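Local coordinates for protein glucose dehydrogenase (Haloferax mediterranei, PDB 2B5W) that catalyses the zinc-dependent oxidation of D-glucose and related aldose sugars with NAD(+) or NADP(+) as electron acceptor, preferring NADP(+), at residues A[15-19]-A[57-61]; A[173-179]-A[242-248]; A[233-237]-A[258-262]. The protein carries 1 engineered substitution. All coordinates share one frame. Where two conformers were deposited one is given. Numbering follows the deposited sequence.

Contact 1: residues A[15-19]-A[57-61]; sequences VIEKP and DHLVL
This is a side-chain contact between the two outer strands of a small three-stranded antiparallel sheet, whose side chains meet across the central strand, 2-7. Residues 15-17 and 58-60 are extended but share no backbone bonds with each other. The nearest CA pair, I16 to V60, is 8.8 Å apart; in the backbone, I16 bonds A3, L59 bonds V6 and L61 bonds I4 of strand 2-7. H58 is the hub. Its CA-to-CB bond points toward 15-19, with chi1 near 68° and chi2 near -81°, and K18, in a p, t, p, t rotamer, extends to meet the ring near its plane. K18 NZ donates to H58 NE2 at 2.9 Å, while H58 ND1 donates to D57 OD1 at 2.9 Å (162°), a histidine-carboxylate hydrogen bond, so both ring nitrogens are engaged. The K18-H58-D57 hydrogen bonds lie in the catalytic domain of this zinc-containing alcohol dehydrogenase, away from the metal: the side chain of V60 is about 14 Å from the zinc, and that of H58 about 9 Å from that of H49, a substrate-binding residue. I16 (chi1 p, chi2 t) lays CD1 over a face of the imidazole, 3.7 Å from the H58 ring centroid and 28° off its normal, a CH-pi contact. The same I16 CD1 lies 4.3 Å from V60 CG2, and K18 NZ passes 3.7 Å from that V60 CG2 methyl. H121 adds a ring stacked with H58, and its ND1 is hydrogen-bonded to V60 N.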
loop_
_atom_site.group_PDB
_atom_site.type_symbol
_atom_site.label_atom_id
_atom_site.label_comp_id
_atom_site.label_asym_id
_atom_site.label_seq_id
_atom_site.Cartn_x
_atom_site.Cartn_y
_atom_site.Cartn_z
ATOM N N VAL A 15 -15.227 22.410 32.888
ATOM C CA VAL A 15 -14.086 22.653 33.738
ATOM C C VAL A 15 -14.196 21.847 35.017
ATOM O O VAL A 15 -15.233 21.860 35.702
ATOM C CB VAL A 15 -13.906 24.148 34.126
ATOM C CG1 VAL A 15 -12.634 24.323 34.893
ATOM C CG2 VAL A 15 -13.894 25.020 32.895
ATOM N N ILE A 16 -13.118 21.135 35.313
ATOM C CA ILE A 16 -12.920 20.431 36.565
ATOM C C ILE A 16 -11.663 20.905 37.268
ATOM O O ILE A 16 -10.849 21.628 36.699
ATOM C CB ILE A 16 -12.851 18.921 36.347
ATOM C CG1 ILE A 16 -11.638 18.518 35.481
ATOM C CG2 ILE A 16 -14.130 18.404 35.675
ATOM C CD1 ILE A 16 -11.386 17.047 35.508
ATOM N N GLU A 17 -11.501 20.467 38.511
ATOM C CA GLU A 17 -10.256 20.647 39.245
ATOM C C GLU A 17 -9.717 19.341 39.776
ATOM O O GLU A 17 -10.481 18.456 40.222
ATOM C CB GLU A 17 -10.440 21.622 40.387
ATOM C CG GLU A 17 -10.750 23.024 39.885
ATOM C CD GLU A 17 -11.078 23.966 41.001
ATOM O OE1 GLU A 17 -10.309 24.910 41.195
ATOM O OE2 GLU A 17 -12.107 23.745 41.673
ATOM N N LYS A 18 -8.394 19.222 39.744
ATOM C CA LYS A 18 -7.706 18.072 40.272
ATOM C C LYS A 18 -6.306 18.505 40.632
ATOM O O LYS A 18 -5.852 19.580 40.230
ATOM C CB LYS A 18 -7.689 16.948 39.229
ATOM C CG LYS A 18 -6.939 17.305 37.948
ATOM C CD LYS A 18 -6.644 16.031 37.139
ATOM C CE LYS A 18 -7.854 15.465 36.536
ATOM N NZ LYS A 18 -7.540 14.171 35.819
ATOM N N PRO A 19 -5.625 17.717 41.440
ATOM C CA PRO A 19 -4.294 18.121 41.897
ATOM C C PRO A 19 -3.315 18.250 40.726
ATOM O O PRO A 19 -3.440 17.495 39.764
ATOM C CB PRO A 19 -3.862 16.968 42.805
ATOM C CG PRO A 19 -5.109 16.257 43.165
ATOM C CD PRO A 19 -6.046 16.419 41.999
ATOM N N ASP A 57 -13.923 9.004 36.513
ATOM C CA ASP A 57 -15.256 9.460 36.140
ATOM C C ASP A 57 -15.256 10.563 35.087
ATOM O O ASP A 57 -16.291 11.193 34.837
ATOM C CB ASP A 57 -16.049 9.922 37.386
ATOM C CG ASP A 57 -15.486 11.186 38.042
ATOM O OD1 ASP A 57 -14.567 11.846 37.511
ATOM O OD2 ASP A 57 -15.928 11.602 39.130
ATOM N N HIS A 58 -14.110 10.748 34.439
ATOM C CA HIS A 58 -13.974 11.773 33.411
ATOM C C HIS A 58 -12.770 11.437 32.543
ATOM O O HIS A 58 -11.971 10.558 32.893
ATOM C CB HIS A 58 -13.769 13.143 34.074
ATOM C CG HIS A 58 -12.454 13.284 34.780
ATOM N ND1 HIS A 58 -12.220 12.787 36.045
ATOM C CD2 HIS A 58 -11.274 13.818 34.370
ATOM C CE1 HIS A 58 -10.971 13.033 36.393
ATOM N NE2 HIS A 58 -10.377 13.669 35.396
ATOM N N LEU A 59 -12.649 12.166 31.442
ATOM C CA LEU A 59 -11.468 12.128 30.607
ATOM C C LEU A 59 -11.070 13.579 30.313
ATOM O O LEU A 59 -11.843 14.329 29.732
ATOM C CB LEU A 59 -11.764 11.408 29.303
ATOM C CG LEU A 59 -10.654 11.472 28.238
ATOM C CD1 LEU A 59 -9.432 10.741 28.722
ATOM C CD2 LEU A 59 -11.150 10.880 26.970
ATOM N N VAL A 60 -9.874 13.960 30.746
ATOM C CA VAL A 60 -9.340 15.279 30.365
ATOM C C VAL A 60 -9.048 15.232 28.864
ATOM O O VAL A 60 -8.415 14.267 28.382
ATOM C CB VAL A 60 -8.073 15.628 31.136
ATOM C CG1 VAL A 60 -7.433 16.897 30.592
ATOM C CG2 VAL A 60 -8.375 15.798 32.647
ATOM N N LEU A 61 -9.552 16.217 28.125
ATOM C CA LEU A 61 -9.411 16.242 26.693
ATOM C C LEU A 61 -8.049 16.805 26.274
ATOM O O LEU A 61 -7.327 17.342 27.091
ATOM C CB LEU A 61 -10.518 17.079 26.082
ATOM C CG LEU A 61 -11.958 16.572 26.254
ATOM C CD1 LEU A 61 -12.907 17.660 25.740
ATOM C CD2 LEU A 61 -12.146 15.277 25.509
#

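Contact 2: residues A[173-179]-A[242-248]; sequences PSSAFVL and QMDFIYE. With K (potassium ion), chain E.
F177 heads the apolar centre: its CB lies 3.5 Å from M243 CG and 4.1 Å from I246 CG1, and M243 SD stands 5.2 Å from the F177 ring centroid in an oblique Met-aromatic contact. L179 CD1 meets I246 CG2 (3.9 Å) on this face; the opposite face carries A176, V178, F245 and Y247. Between these faces strands 175-179 and 245-248 run parallel, axes 4.7 Å apart at 11°, pairing A176-F245 through L179-E248. The ladder is F245 N-S175 O (3.1 Å), F177 N-F245 O (2.9 Å), Y247 N-F177 O (2.9 Å), L179 N-Y247 O (2.7 Å). Where the chain turns at D244, D244 OD2 accepts S174 N (2.8 Å) and S175 N (3.1 Å), while S175 OG donates to Q242 O (2.9 Å) and accepts D244 N (3.0 Å). P173 O binds potassium (2.6 Å) with D172, K197 and G198. E248 OE1 is hydrogen-bonded to NE2 of H288 of the second subunit and to N of NADP(+)-binding G273; its side chain, about 5 Å from the bound NADP, puts this strand end at the cofactor site. In the Rossmann sheet these central strands lie between 201-206 and 267-271, with helix 183-194 against V178, F245 and Y247.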
loop_
_atom_site.group_PDB
_atom_site.type_symbol
_atom_site.label_atom_id
_atom_site.label_comp_id
_atom_site.label_asym_id
_atom_site.label_seq_id
_atom_site.Cartn_x
_atom_site.Cartn_y
_atom_site.Cartn_z
ATOM N N PRO A 173 6.056 12.222 -8.783
ATOM C CA PRO A 173 4.671 12.654 -8.947
ATOM C C PRO A 173 4.532 14.135 -9.240
ATOM O O PRO A 173 5.396 14.943 -8.855
ATOM C CB PRO A 173 4.058 12.355 -7.583
ATOM C CG PRO A 173 5.207 12.463 -6.614
ATOM C CD PRO A 173 6.380 11.989 -7.362
ATOM N N SER A 174 3.450 14.473 -9.914
ATOM C CA SER A 174 3.134 15.877 -10.229
ATOM C C SER A 174 1.824 16.374 -9.680
ATOM O O SER A 174 1.695 17.580 -9.463
ATOM C CB SER A 174 3.146 16.091 -11.743
ATOM O OG SER A 174 4.435 15.830 -12.225
ATOM N N SER A 175 0.839 15.502 -9.486
ATOM C CA SER A 175 -0.472 15.901 -8.991
ATOM C C SER A 175 -0.756 15.300 -7.634
ATOM O O SER A 175 -0.445 14.129 -7.381
ATOM C CB SER A 175 -1.599 15.548 -9.984
ATOM O OG SER A 175 -1.558 14.165 -10.347
ATOM N N ALA A 176 -1.413 16.079 -6.772
ATOM C CA ALA A 176 -1.854 15.601 -5.468
ATOM C C ALA A 176 -3.235 16.103 -5.123
ATOM O O ALA A 176 -3.574 17.239 -5.481
ATOM C CB ALA A 176 -0.837 16.055 -4.410
ATOM N N PHE A 177 -4.021 15.291 -4.424
ATOM C CA PHE A 177 -5.446 15.523 -4.188
ATOM C C PHE A 177 -5.698 15.143 -2.727
ATOM O O PHE A 177 -5.570 13.970 -2.311
ATOM C CB PHE A 177 -6.225 14.621 -5.145
ATOM C CG PHE A 177 -7.738 14.765 -5.144
ATOM C CD1 PHE A 177 -8.358 15.921 -4.716
ATOM C CD2 PHE A 177 -8.532 13.754 -5.706
ATOM C CE1 PHE A 177 -9.740 16.084 -4.812
ATOM C CE2 PHE A 177 -9.910 13.886 -5.768
ATOM C CZ PHE A 177 -10.523 15.081 -5.341
ATOM N N VAL A 178 -6.069 16.130 -1.943
ATOM C CA VAL A 178 -6.409 15.921 -0.558
ATOM C C VAL A 178 -7.922 15.819 -0.508
ATOM O O VAL A 178 -8.626 16.681 -1.020
ATOM C CB VAL A 178 -5.957 17.121 0.310
ATOM C CG1 VAL A 178 -6.473 16.993 1.729
ATOM C CG2 VAL A 178 -4.443 17.292 0.273
ATOM N N LEU A 179 -8.433 14.764 0.090
ATOM C CA LEU A 179 -9.865 14.620 0.270
ATOM C C LEU A 179 -10.236 15.115 1.667
ATOM O O LEU A 179 -9.818 14.547 2.684
ATOM C CB LEU A 179 -10.313 13.165 0.108
ATOM C CG LEU A 179 -9.754 12.411 -1.069
ATOM C CD1 LEU A 179 -10.256 10.966 -1.045
ATOM C CD2 LEU A 179 -9.968 13.057 -2.402
ATOM N N GLN A 242 -5.823 12.623 -13.518
ATOM C CA GLN A 242 -5.501 11.555 -12.573
ATOM C C GLN A 242 -4.499 12.081 -11.567
ATOM O O GLN A 242 -3.628 12.881 -11.904
ATOM C CB GLN A 242 -4.868 10.374 -13.300
ATOM C CG GLN A 242 -5.608 9.901 -14.529
ATOM C CD GLN A 242 -4.822 8.819 -15.224
ATOM O OE1 GLN A 242 -3.929 9.083 -16.029
ATOM N NE2 GLN A 242 -5.091 7.618 -14.844
ATOM N N MET A 243 -4.578 11.552 -10.355
ATOM C CA MET A 243 -3.849 12.124 -9.222
ATOM C C MET A 243 -2.751 11.144 -8.812
ATOM O O MET A 243 -3.025 9.978 -8.465
ATOM C CB MET A 243 -4.808 12.381 -8.071
ATOM C CG MET A 243 -5.992 13.304 -8.402
ATOM S SD MET A 243 -5.381 14.892 -8.841
ATOM C CE MET A 243 -6.939 15.696 -9.428
ATOM N N ASP A 244 -1.499 11.573 -8.863
ATOM C CA ASP A 244 -0.390 10.721 -8.446
ATOM C C ASP A 244 -0.433 10.363 -6.977
ATOM O O ASP A 244 -0.027 9.241 -6.596
ATOM C CB ASP A 244 0.924 11.368 -8.753
ATOM C CG ASP A 244 1.127 11.589 -10.212
ATOM O OD1 ASP A 244 1.038 10.597 -10.977
ATOM O OD2 ASP A 244 1.383 12.717 -10.684
ATOM N N PHE A 245 -0.902 11.288 -6.152
ATOM C CA PHE A 245 -0.950 11.088 -4.713
ATOM C C PHE A 245 -2.311 11.540 -4.225
ATOM O O PHE A 245 -2.761 12.636 -4.587
ATOM C CB PHE A 245 0.133 11.875 -3.974
ATOM C CG PHE A 245 0.093 11.657 -2.507
ATOM C CD1 PHE A 245 0.179 10.366 -1.990
ATOM C CD2 PHE A 245 -0.102 12.691 -1.611
ATOM C CE1 PHE A 245 0.103 10.152 -0.660
ATOM C CE2 PHE A 245 -0.167 12.456 -0.278
ATOM C CZ PHE A 245 -0.086 11.166 0.188
ATOM N N ILE A 246 -2.991 10.691 -3.474
ATOM C CA ILE A 246 -4.222 11.068 -2.790
ATOM C C ILE A 246 -4.059 10.897 -1.290
ATOM O O ILE A 246 -3.522 9.897 -0.826
ATOM C CB ILE A 246 -5.398 10.230 -3.335
ATOM C CG1 ILE A 246 -5.621 10.590 -4.802
ATOM C CG2 ILE A 246 -6.643 10.460 -2.482
ATOM C CD1 ILE A 246 -6.727 9.780 -5.499
ATOM N N TYR A 247 -4.470 11.907 -0.532
ATOM C CA TYR A 247 -4.519 11.861 0.915
ATOM C C TYR A 247 -5.952 11.985 1.340
ATOM O O TYR A 247 -6.574 13.034 1.134
ATOM C CB TYR A 247 -3.714 13.054 1.446
ATOM C CG TYR A 247 -3.439 13.097 2.921
ATOM C CD1 TYR A 247 -4.411 13.525 3.820
ATOM C CD2 TYR A 247 -2.182 12.761 3.424
ATOM C CE1 TYR A 247 -4.147 13.625 5.168
ATOM C CE2 TYR A 247 -1.930 12.842 4.788
ATOM C CZ TYR A 247 -2.907 13.266 5.644
ATOM O OH TYR A 247 -2.703 13.390 7.011
ATOM N N GLU A 248 -6.471 10.940 1.951
ATOM C CA GLU A 248 -7.843 10.913 2.409
ATOM C C GLU A 248 -7.969 11.363 3.855
ATOM O O GLU A 248 -7.387 10.785 4.749
ATOM C CB GLU A 248 -8.424 9.524 2.196
ATOM C CG GLU A 248 -9.831 9.341 2.734
ATOM C CD GLU A 248 -9.883 9.053 4.215
ATOM O OE1 GLU A 248 -9.124 8.158 4.689
ATOM O OE2 GLU A 248 -10.654 9.707 4.958
HETATM K K K E . 7.626 16.347 -9.146
#

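Contact 3: residues A[233-237]-A[258-262]; sequences VEDVP and QSVQA. With K (potassium ion), chain G.
Van der Waals packing carries this contact; no hydrogen bond crosses it. Residues 233-235 form a 3-10 turn, with V236 N bonded to V233 O at 3.1 Å, and the chain continues into helix 236-239; residues 258-262 are the last turn of helix 253-262. The closest CA pair is E234-A262, 5.4 Å.

The apolar part centres on A262. V233 (chi1 t) puts CG1 3.7 Å from A262 CB, and the P237 ring comes in beside it, with P237 CD 4.2 Å from A262 CB and P237 CG 3.7 Å from A262 CA. Against polar backbone, V233 CG1 sits 3.8 Å from Q258 O, P237 CG 3.7 Å from Q261 O, and V233 O 3.5 Å from A262 CB. Farther out, Q258 (m, m) brings OE1 to 3.1 Å from E234 CB, and E234 CB lies 4.2 Å from Q261 CB.

One metal contact leaves the interface: P237 O binds potassium at 2.7 Å, together with the carbonyls of D238 and Y240.

Both segments belong to crossover connections of the Rossmann fold, one entering strand 243-248 and the other leaving it. V236 packs on M243 and A262 on I246 of that strand, while helix 284-293 and strand 297-300 touch V260.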
loop_
_atom_site.group_PDB
_atom_site.type_symbol
_atom_site.label_atom_id
_atom_site.label_comp_id
_atom_site.label_asym_id
_atom_site.label_seq_id
_atom_site.Cartn_x
_atom_site.Cartn_y
_atom_site.Cartn_z
ATOM N N VAL A 233 -15.243 11.514 -6.587
ATOM C CA VAL A 233 -13.839 11.175 -6.673
ATOM C C VAL A 233 -13.554 10.375 -7.956
ATOM O O VAL A 233 -12.589 10.634 -8.650
ATOM C CB VAL A 233 -13.365 10.437 -5.401
ATOM C CG1 VAL A 233 -11.918 9.902 -5.581
ATOM C CG2 VAL A 233 -13.437 11.351 -4.166
ATOM N N GLU A 234 -14.419 9.410 -8.266
ATOM C CA GLU A 234 -14.210 8.579 -9.462
ATOM C C GLU A 234 -14.277 9.364 -10.791
ATOM O O GLU A 234 -13.729 8.928 -11.806
ATOM C CB GLU A 234 -15.112 7.335 -9.439
ATOM C CG GLU A 234 -16.576 7.578 -9.766
ATOM C CD GLU A 234 -17.434 7.851 -8.552
ATOM O OE1 GLU A 234 -16.894 8.203 -7.467
ATOM O OE2 GLU A 234 -18.674 7.721 -8.689
ATOM N N ASP A 235 -14.945 10.534 -10.781
ATOM C CA ASP A 235 -15.060 11.387 -11.971
ATOM C C ASP A 235 -13.920 12.398 -12.097
ATOM O O ASP A 235 -13.805 13.120 -13.093
ATOM C CB ASP A 235 -16.367 12.200 -11.928
ATOM C CG ASP A 235 -17.610 11.378 -12.146
ATOM O OD1 ASP A 235 -17.527 10.150 -12.323
ATOM O OD2 ASP A 235 -18.740 11.913 -12.161
ATOM N N VAL A 236 -13.074 12.488 -11.075
ATOM C CA VAL A 236 -12.031 13.499 -11.084
ATOM C C VAL A 236 -11.059 13.385 -12.256
ATOM O O VAL A 236 -10.663 14.404 -12.804
ATOM C CB VAL A 236 -11.333 13.552 -9.684
ATOM C CG1 VAL A 236 -10.004 14.269 -9.719
ATOM C CG2 VAL A 236 -12.264 14.146 -8.647
ATOM N N PRO A 237 -10.602 12.180 -12.643
ATOM C CA PRO A 237 -9.728 12.060 -13.809
ATOM C C PRO A 237 -10.312 12.665 -15.095
ATOM O O PRO A 237 -9.555 13.274 -15.847
ATOM C CB PRO A 237 -9.535 10.550 -13.946
ATOM C CG PRO A 237 -9.656 10.079 -12.517
ATOM C CD PRO A 237 -10.762 10.889 -11.939
ATOM N N GLN A 258 -13.058 4.665 -3.956
ATOM C CA GLN A 258 -12.998 5.374 -5.204
ATOM C C GLN A 258 -11.673 6.023 -5.481
ATOM O O GLN A 258 -11.385 6.335 -6.631
ATOM C CB GLN A 258 -14.110 6.429 -5.293
ATOM C CG GLN A 258 -15.519 5.803 -5.311
ATOM C CD GLN A 258 -15.717 4.759 -6.421
ATOM O OE1 GLN A 258 -15.148 4.868 -7.509
ATOM N NE2 GLN A 258 -16.548 3.754 -6.144
ATOM N N SER A 259 -10.852 6.190 -4.441
ATOM C CA SER A 259 -9.526 6.779 -4.610
ATOM C C SER A 259 -8.740 5.984 -5.629
ATOM O O SER A 259 -7.993 6.536 -6.406
ATOM C CB SER A 259 -8.753 6.820 -3.286
ATOM O OG SER A 259 -8.541 5.524 -2.734
ATOM N N VAL A 260 -8.915 4.666 -5.627
ATOM C CA VAL A 260 -8.196 3.816 -6.567
ATOM C C VAL A 260 -8.491 4.204 -8.014
ATOM O O VAL A 260 -7.624 4.139 -8.863
ATOM C CB VAL A 260 -8.542 2.335 -6.285
ATOM C CG1 VAL A 260 -8.054 1.397 -7.399
ATOM C CG2 VAL A 260 -7.902 1.951 -4.938
ATOM N N GLN A 261 -9.737 4.618 -8.288
ATOM C CA GLN A 261 -10.102 5.025 -9.632
ATOM C C GLN A 261 -9.570 6.407 -10.001
ATOM O O GLN A 261 -9.360 6.681 -11.175
ATOM C CB GLN A 261 -11.626 4.981 -9.813
ATOM C CG GLN A 261 -12.268 3.622 -9.508
ATOM C CD GLN A 261 -11.634 2.442 -10.250
ATOM O OE1 GLN A 261 -11.453 1.367 -9.649
ATOM N NE2 GLN A 261 -11.309 2.620 -11.524
ATOM N N ALA A 262 -9.342 7.265 -8.999
ATOM C CA ALA A 262 -8.840 8.621 -9.259
ATOM C C ALA A 262 -7.299 8.665 -9.339
ATOM O O ALA A 262 -6.746 9.586 -9.883
ATOM C CB ALA A 262 -9.315 9.572 -8.212
HETATM K K K G . -9.034 15.112 -17.813
#

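In the fold
Following the chain from the N terminus, contact 1 comes first, closing a 37-residue loop within the catalytic domain and tying the edges of its small antiparallel sheet. Contacts 2 and 3 lie on the other side of the chain's centre, contact 2 about 41 Å from contact 1 between centres. Contact 2 spans 62 residues, bringing 242-248 beside 173-179; contact 3 spans 20. These two cross, their segments alternating as 173-179, 233-237, 242-248 and 258-262. They also touch: M243 N probably bonds A262 O (3.0 Å), and F177 CE2 packs on V236 CG2 (3.7 Å). Together they join the central Rossmann strands to the connections covering one sheet face.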